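Malate dehydrogenase (Pyrococcus horikoshii, PDB 1V9N) catalyses the reversible NAD-dependent oxidation of (S)-malate to oxaloacetate, working as a homodimer of the LDH2/MDH2 oxidoreductase family. Local coordinates at residues Y246-S249 with L250-D253; G132-A135 with L136-A139; V100-R103 with S104-A108. All coordinates share one frame; numbering follows the deposited sequence.

Interaction 1: residues Y246-S249 with L250-D253. With NDP (NADPH dihydro-nicotinamide-adenine-dinucleotide phosphate), chain B.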
loop_
_atom_site.group_PDB
_atom_site.type_symbol
_atom_site.label_atom_id
_atom_site.label_comp_id
_atom_site.label_asym_id
_atom_site.label_seq_id
_atom_site.Cartn_x
_atom_site.Cartn_y
_atom_site.Cartn_z
ATOM N N TYR A 246 -3.841 3.521 -9.186
ATOM C CA TYR A 246 -5.205 4.026 -9.064
ATOM C C TYR A 246 -5.905 3.336 -7.887
ATOM O O TYR A 246 -6.641 3.969 -7.133
ATOM C CB TYR A 246 -5.918 3.798 -10.413
ATOM C CG TYR A 246 -7.436 3.734 -10.458
ATOM C CD1 TYR A 246 -8.241 4.523 -9.633
ATOM C CD2 TYR A 246 -8.066 2.916 -11.396
ATOM C CE1 TYR A 246 -9.641 4.491 -9.752
ATOM C CE2 TYR A 246 -9.444 2.878 -11.522
ATOM C CZ TYR A 246 -10.230 3.660 -10.706
ATOM O OH TYR A 246 -11.601 3.591 -10.857
ATOM N N GLY A 247 -5.649 2.043 -7.722
ATOM C CA GLY A 247 -6.258 1.314 -6.627
ATOM C C GLY A 247 -5.695 1.754 -5.287
ATOM O O GLY A 247 -6.432 1.905 -4.317
ATOM N N LEU A 248 -4.383 1.956 -5.237
ATOM C CA LEU A 248 -3.712 2.392 -4.018
ATOM C C LEU A 248 -4.279 3.736 -3.565
ATOM O O LEU A 248 -4.424 3.993 -2.370
ATOM C CB LEU A 248 -2.205 2.514 -4.265
ATOM C CG LEU A 248 -1.448 1.199 -4.495
ATOM C CD1 LEU A 248 -0.055 1.486 -5.035
ATOM C CD2 LEU A 248 -1.365 0.420 -3.185
ATOM N N SER A 249 -4.592 4.596 -4.529
ATOM C CA SER A 249 -5.155 5.902 -4.211
ATOM C C SER A 249 -6.514 5.735 -3.547
ATOM O O SER A 249 -6.854 6.471 -2.622
ATOM C CB SER A 249 -5.301 6.751 -5.476
ATOM O OG SER A 249 -5.892 7.997 -5.163
ATOM N N LEU A 250 -7.290 4.767 -4.023
ATOM C CA LEU A 250 -8.614 4.499 -3.464
ATOM C C LEU A 250 -8.514 3.883 -2.069
ATOM O O LEU A 250 -9.321 4.173 -1.189
ATOM C CB LEU A 250 -9.402 3.565 -4.381
ATOM C CG LEU A 250 -9.755 4.101 -5.771
ATOM C CD1 LEU A 250 -10.755 3.150 -6.428
ATOM C CD2 LEU A 250 -10.353 5.507 -5.660
HETATM N N MSE A 251 -7.527 3.016 -1.880
HETATM C CA MSE A 251 -7.317 2.391 -0.582
HETATM C C MSE A 251 -7.169 3.504 0.447
HETATM O O MSE A 251 -7.793 3.475 1.504
HETATM C CB MSE A 251 -6.044 1.536 -0.609
HETATM C CG MSE A 251 -5.651 0.961 0.741
HETATM SE SE MSE A 251 -4.070 -0.163 0.623
HETATM C CE MSE A 251 -2.735 1.199 0.794
ATOM N N VAL A 252 -6.347 4.498 0.124
ATOM C CA VAL A 252 -6.128 5.626 1.021
ATOM C C VAL A 252 -7.430 6.364 1.352
ATOM O O VAL A 252 -7.698 6.663 2.518
ATOM C CB VAL A 252 -5.132 6.637 0.414
ATOM C CG1 VAL A 252 -5.076 7.898 1.271
ATOM C CG2 VAL A 252 -3.761 6.012 0.303
ATOM N N ASP A 253 -8.231 6.662 0.331
ATOM C CA ASP A 253 -9.497 7.371 0.534
ATOM C C ASP A 253 -10.515 6.534 1.308
ATOM O O ASP A 253 -11.318 7.065 2.073
ATOM C CB ASP A 253 -10.107 7.786 -0.810
ATOM C CG ASP A 253 -9.951 9.272 -1.091
ATOM O OD1 ASP A 253 -10.208 10.093 -0.181
ATOM O OD2 ASP A 253 -9.591 9.623 -2.229
HETATM P PA NDP B . -4.072 -7.256 -11.999
HETATM O O1A NDP B . -4.778 -8.299 -12.705
HETATM O O2A NDP B . -3.204 -6.237 -12.685
HETATM O O5B NDP B . -5.183 -6.472 -11.082
HETATM C C5B NDP B . -4.809 -5.382 -10.219
HETATM C C4B NDP B . -6.109 -4.948 -9.515
HETATM O O4B NDP B . -6.619 -3.874 -10.326
HETATM C C3B NDP B . -7.227 -5.945 -9.393
HETATM O O3B NDP B . -7.869 -5.741 -8.098
HETATM C C2B NDP B . -8.178 -5.668 -10.503
HETATM O O2B NDP B . -9.546 -6.076 -10.328
HETATM C C1B NDP B . -7.956 -4.200 -10.701
HETATM N N9A NDP B . -8.093 -3.722 -12.104
HETATM C C8A NDP B . -7.698 -4.354 -13.318
HETATM N N7A NDP B . -7.970 -3.595 -14.355
HETATM C C5A NDP B . -8.543 -2.456 -13.866
HETATM C C6A NDP B . -9.052 -1.251 -14.447
HETATM N N6A NDP B . -9.012 -1.075 -15.772
HETATM N N1A NDP B . -9.580 -0.268 -13.638
HETATM C C2A NDP B . -9.621 -0.437 -12.276
HETATM N N3A NDP B . -9.164 -1.532 -11.634
HETATM C C4A NDP B . -8.632 -2.516 -12.490
HETATM O O3 NDP B . -3.202 -7.794 -10.806
HETATM P PN NDP B . -1.927 -8.712 -10.582
HETATM O O1N NDP B . -0.946 -7.852 -9.929
HETATM O O2N NDP B . -1.619 -9.200 -11.970
HETATM O O5D NDP B . -2.529 -9.841 -9.636
HETATM C C5D NDP B . -2.261 -11.258 -9.832
HETATM C C4D NDP B . -2.991 -12.115 -8.728
HETATM O O4D NDP B . -2.010 -12.968 -8.167
HETATM C C3D NDP B . -3.601 -11.349 -7.528
HETATM O O3D NDP B . -4.877 -11.931 -7.233
HETATM C C2D NDP B . -2.589 -11.482 -6.404
HETATM O O2D NDP B . -3.208 -11.414 -5.137
HETATM C C1D NDP B . -1.945 -12.852 -6.744
HETATM N N1N NDP B . -0.526 -12.980 -6.319
HETATM C C2N NDP B . -0.253 -13.948 -5.312
HETATM C C3N NDP B . 1.134 -14.088 -4.896
HETATM C C7N NDP B . 1.482 -15.076 -3.869
HETATM O O7N NDP B . 2.638 -15.258 -3.469
HETATM N N7N NDP B . 0.515 -15.848 -3.302
HETATM C C4N NDP B . 2.117 -13.261 -5.521
HETATM C C5N NDP B . 1.827 -12.318 -6.498
HETATM C C6N NDP B . 0.503 -12.176 -6.906
HETATM P P2B NDP B . -10.204 -7.349 -10.927
HETATM O O1X NDP B . -11.516 -6.844 -11.363
HETATM O O2X NDP B . -10.344 -8.397 -9.868
HETATM O O3X NDP B . -9.368 -7.862 -12.096
HETATM O O HOH W 1 -8.465 9.344 -4.442
#
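Y246 and L250, one turn apart on the helix, make the close apolar contact of this segment: ring atom CE1 of Y246 lies 3.8 Å from CD1 of L250, the leucine branch crossing the ring obliquely. A chi1 of 157° puts the tyrosine ring beside its own carbonyl carbon and lets the CE1 edge lean forward to L250, leaving the CE2 edge for the cofactor. There CE2 of Y246 comes within 3.4 Å of C2A of the NADPH adenine. The phenol OH reaches the carbonyl of W320 of the second subunit, and H322 of that subunit meets the ring edge-to-face, so a large aromatic with a polar end suits the place. With an alanine here, the adenine and L250 would probably lose the ring between them and the W320 carbonyl its hydroxyl mate. Packing is slacker between L248 and M251, a selenomethionine, where CD2 and CE approach only to 4.3 Å; L248 instead packs on L248 of the second subunit. The looser, polar side is that of S249 and D253, where a single water sits in an otherwise buried setting. It lies 3.0 Å from S249 OG and donates to D253 OD2, while S249 OG also bonds G166 O and the aspartate is held by S265, N168 and N150. Main-chain i to i+4 bonds such as M251 N to G247 O (2.9 Å) hold the turn. The arrangement is that of a buried alpha-helix at a homodimer interface, one flank walling an NADPH site built from both subunits, with H243 and K244 from this chain and D184 from the second.

Interaction 2: residues G132-A135 with L136-A139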
loop_
_atom_site.group_PDB
_atom_site.type_symbol
_atom_site.label_atom_id
_atom_site.label_comp_id
_atom_site.label_asym_id
_atom_site.label_seq_id
_atom_site.Cartn_x
_atom_site.Cartn_y
_atom_site.Cartn_z
ATOM N N GLY A 132 5.434 10.941 5.930
ATOM C CA GLY A 132 6.507 10.284 6.662
ATOM C C GLY A 132 6.777 10.879 8.030
ATOM O O GLY A 132 7.299 10.207 8.923
ATOM N N TYR A 133 6.433 12.149 8.202
ATOM C CA TYR A 133 6.635 12.820 9.477
ATOM C C TYR A 133 5.910 12.099 10.617
ATOM O O TYR A 133 6.449 11.952 11.713
ATOM C CB TYR A 133 6.139 14.265 9.389
ATOM C CG TYR A 133 6.182 15.018 10.700
ATOM C CD1 TYR A 133 7.361 15.616 11.153
ATOM C CD2 TYR A 133 5.041 15.128 11.491
ATOM C CE1 TYR A 133 7.396 16.313 12.364
ATOM C CE2 TYR A 133 5.063 15.814 12.700
ATOM C CZ TYR A 133 6.238 16.403 13.130
ATOM O OH TYR A 133 6.241 17.083 14.324
ATOM N N TYR A 134 4.683 11.655 10.361
ATOM C CA TYR A 134 3.891 10.974 11.388
ATOM C C TYR A 134 4.334 9.520 11.555
ATOM O O TYR A 134 4.391 9.005 12.673
ATOM C CB TYR A 134 2.403 11.064 11.021
ATOM C CG TYR A 134 2.005 12.494 10.725
ATOM C CD1 TYR A 134 1.712 13.390 11.757
ATOM C CD2 TYR A 134 2.059 12.989 9.427
ATOM C CE1 TYR A 134 1.497 14.748 11.498
ATOM C CE2 TYR A 134 1.847 14.342 9.156
ATOM C CZ TYR A 134 1.572 15.213 10.191
ATOM O OH TYR A 134 1.410 16.554 9.920
ATOM N N ALA A 135 4.667 8.861 10.452
ATOM C CA ALA A 135 5.116 7.474 10.540
ATOM C C ALA A 135 6.393 7.408 11.372
ATOM O O ALA A 135 6.560 6.498 12.185
ATOM C CB ALA A 135 5.369 6.898 9.147
ATOM N N LEU A 136 7.286 8.377 11.166
ATOM C CA LEU A 136 8.558 8.425 11.890
ATOM C C LEU A 136 8.384 8.559 13.391
ATOM O O LEU A 136 9.200 8.054 14.169
ATOM C CB LEU A 136 9.431 9.579 11.385
ATOM C CG LEU A 136 10.333 9.284 10.185
ATOM C CD1 LEU A 136 11.100 10.548 9.803
ATOM C CD2 LEU A 136 11.308 8.155 10.535
HETATM N N MSE A 137 7.325 9.244 13.801
HETATM C CA MSE A 137 7.050 9.422 15.216
HETATM C C MSE A 137 6.968 8.075 15.919
HETATM O O MSE A 137 7.499 7.904 17.021
HETATM C CB MSE A 137 5.738 10.189 15.408
HETATM C CG MSE A 137 5.826 11.664 15.023
HETATM SE SE MSE A 137 4.115 12.565 15.167
HETATM C CE MSE A 137 3.865 12.436 17.080
ATOM N N ALA A 138 6.308 7.113 15.280
ATOM C CA ALA A 138 6.165 5.786 15.862
ATOM C C ALA A 138 7.490 5.016 15.842
ATOM O O ALA A 138 7.843 4.354 16.816
ATOM C CB ALA A 138 5.088 5.003 15.119
ATOM N N ALA A 139 8.222 5.108 14.738
ATOM C CA ALA A 139 9.497 4.410 14.628
ATOM C C ALA A 139 10.485 4.874 15.696
ATOM O O ALA A 139 11.232 4.063 16.248
ATOM C CB ALA A 139 10.096 4.612 13.235
#
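M137, a selenomethionine, lays its selenium against two successive tyrosine rings, a double Met-aromatic contact within the short helix 132-139. SE of M137 is 5.0 Å from the centroid of the Y133 ring and 5.4 Å from that of Y134, oblique to both. The chain of M137 gets there because CG stands anti to its carbonyl carbon (chi1 -71°) and runs back along the helix, passing 3.4 Å from Y133 O; a long, flexible, polarisable side chain suits a place beside two aromatic rings. The two rings also meet each other: CD2 of Y133 sits over one face of Y134, offset toward the rim, with CE1 of Y134 in the plane of the Y133 ring. Their hydroxyls are satisfied beyond the helix, Y133 OH by D42 and Y134 OH by the carbonyl of Y128. On another side small residues allow close approach to the sheet, A135 and A139 resting on A173 of strand 170-174. G132 starts the helix, and its O accepts L136 N at 2.9 Å with an N-H...O angle of 158°. The same oxygen has CB of L136 only 3.3 Å away.

Interaction 3: residues V100-R103 with S104-A108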
loop_
_atom_site.group_PDB
_atom_site.type_symbol
_atom_site.label_atom_id
_atom_site.label_comp_id
_atom_site.label_asym_id
_atom_site.label_seq_id
_atom_site.Cartn_x
_atom_site.Cartn_y
_atom_site.Cartn_z
ATOM N N VAL A 100 -3.484 18.225 14.176
ATOM C CA VAL A 100 -4.415 17.103 14.197
ATOM C C VAL A 100 -3.648 15.780 14.042
ATOM O O VAL A 100 -3.889 14.820 14.778
ATOM C CB VAL A 100 -5.466 17.233 13.058
ATOM C CG1 VAL A 100 -6.353 15.982 13.010
ATOM C CG2 VAL A 100 -6.331 18.482 13.284
ATOM N N GLY A 101 -2.724 15.740 13.083
ATOM C CA GLY A 101 -1.939 14.537 12.849
ATOM C C GLY A 101 -1.002 14.189 14.001
ATOM O O GLY A 101 -0.804 13.019 14.317
ATOM N N TYR A 102 -0.413 15.206 14.619
ATOM C CA TYR A 102 0.492 15.002 15.750
ATOM C C TYR A 102 -0.248 14.369 16.931
ATOM O O TYR A 102 0.218 13.396 17.516
ATOM C CB TYR A 102 1.085 16.339 16.202
ATOM C CG TYR A 102 2.080 16.217 17.341
ATOM C CD1 TYR A 102 3.415 15.894 17.094
ATOM C CD2 TYR A 102 1.687 16.422 18.665
ATOM C CE1 TYR A 102 4.338 15.784 18.133
ATOM C CE2 TYR A 102 2.606 16.310 19.717
ATOM C CZ TYR A 102 3.930 15.994 19.436
ATOM O OH TYR A 102 4.855 15.908 20.453
ATOM N N ARG A 103 -1.402 14.931 17.278
ATOM C CA ARG A 103 -2.198 14.418 18.394
ATOM C C ARG A 103 -2.787 13.050 18.080
ATOM O O ARG A 103 -2.882 12.187 18.961
ATOM C CB ARG A 103 -3.332 15.394 18.747
ATOM C CG ARG A 103 -2.852 16.770 19.188
ATOM C CD ARG A 103 -2.006 16.690 20.451
ATOM N NE ARG A 103 -1.248 17.922 20.672
ATOM C CZ ARG A 103 -0.349 18.089 21.638
ATOM N NH1 ARG A 103 -0.091 17.100 22.487
ATOM N NH2 ARG A 103 0.299 19.243 21.749
ATOM N N SER A 104 -3.189 12.852 16.828
ATOM C CA SER A 104 -3.753 11.575 16.413
ATOM C C SER A 104 -2.697 10.472 16.477
ATOM O O SER A 104 -2.973 9.367 16.943
ATOM C CB SER A 104 -4.301 11.663 14.987
ATOM O OG SER A 104 -5.452 12.480 14.928
HETATM N N MSE A 105 -1.487 10.770 16.009
HETATM C CA MSE A 105 -0.422 9.774 16.024
HETATM C C MSE A 105 0.033 9.480 17.452
HETATM O O MSE A 105 0.351 8.341 17.773
HETATM C CB MSE A 105 0.768 10.231 15.168
HETATM C CG MSE A 105 1.911 9.218 15.112
HETATM SE SE MSE A 105 1.348 7.406 14.610
HETATM C CE MSE A 105 1.650 7.495 12.705
ATOM N N LYS A 106 0.072 10.505 18.301
ATOM C CA LYS A 106 0.455 10.315 19.700
ATOM C C LYS A 106 -0.528 9.341 20.355
ATOM O O LYS A 106 -0.132 8.483 21.136
ATOM C CB LYS A 106 0.425 11.647 20.464
ATOM C CG LYS A 106 1.648 12.527 20.268
ATOM C CD LYS A 106 2.890 11.875 20.873
ATOM C CE LYS A 106 4.124 12.754 20.706
ATOM N NZ LYS A 106 5.331 12.173 21.373
ATOM N N LEU A 107 -1.810 9.476 20.031
ATOM C CA LEU A 107 -2.830 8.592 20.595
ATOM C C LEU A 107 -2.677 7.166 20.066
ATOM O O LEU A 107 -2.848 6.199 20.810
ATOM C CB LEU A 107 -4.235 9.114 20.276
ATOM C CG LEU A 107 -5.397 8.244 20.769
ATOM C CD1 LEU A 107 -5.381 8.175 22.300
ATOM C CD2 LEU A 107 -6.715 8.828 20.275
ATOM N N ALA A 108 -2.363 7.034 18.780
ATOM C CA ALA A 108 -2.176 5.711 18.190
ATOM C C ALA A 108 -0.990 5.007 18.867
ATOM O O ALA A 108 -1.055 3.819 19.167
ATOM C CB ALA A 108 -1.931 5.836 16.686
#
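Y102 and K106 lie side by side and point the same way, the lysine chain running along the tyrosine ring out to its hydroxyl. CG of K106 stands over one face of the Y102 ring, 4.3 Å from the centroid and 22° off its normal, a CH-pi contact, and CE of K106 then comes 3.2 Å from Y102 OH. With CG anti to the carbonyl carbon, the bend at chi2 (-66°) brings the lysine chain back along the ring. R103 meets the same tyrosine at its edge: NE lies in the ring plane, while CE2 of Y102 sits over the centre of the guanidinium face, so the flat groups are turned edge against face instead of stacked. Long chains suit this side: both residues are exposed, K106 lending its methylenes to the ring and R103 the flat of its guanidinium. Helix 97-115 is the crossover of a beta-alpha-beta unit between strands 87-91 and 117-125, and its other side is buried against the sheet. S104 belongs there, touching V120 and A122. As a small residue it lets the helix lie close to strand 117-125, and its OG bonds V100 O at 2.8 Å, from above the carbonyl plane. S104 N reaches that oxygen too, at 2.9 Å from the opposite face, so one carbonyl satisfies both the amide and the buried hydroxyl. G101, with no side chain, leaves room for the Y134 ring of helix 132-139 against its backbone; its O accepts M105 N at 2.9 Å.

Overall arrangement
Interactions 2 and 3 are direct neighbours, their centres about 10 Å apart. CE of M137 touches CD1 of Y102 at 3.5 Å and CE of K106 at 3.6 Å, while M105 turns to Y134, so helices 97-115 and 132-139 interlock through methionine and tyrosine side chains. Interaction 1 stands apart, its centre about 21 Å from that of interaction 2 and 22 Å from that of interaction 3. Strand 170-174 is met by M251 and V252 of interaction 1 and by A135 of interaction 2. Y246 borders one NADPH. Measured from residue to cofactor, the other NADPH is about 6 Å from G132 of interaction 2, about 9 Å from the V252 side chain of interaction 1 and about 11 Å from G101 of interaction 3.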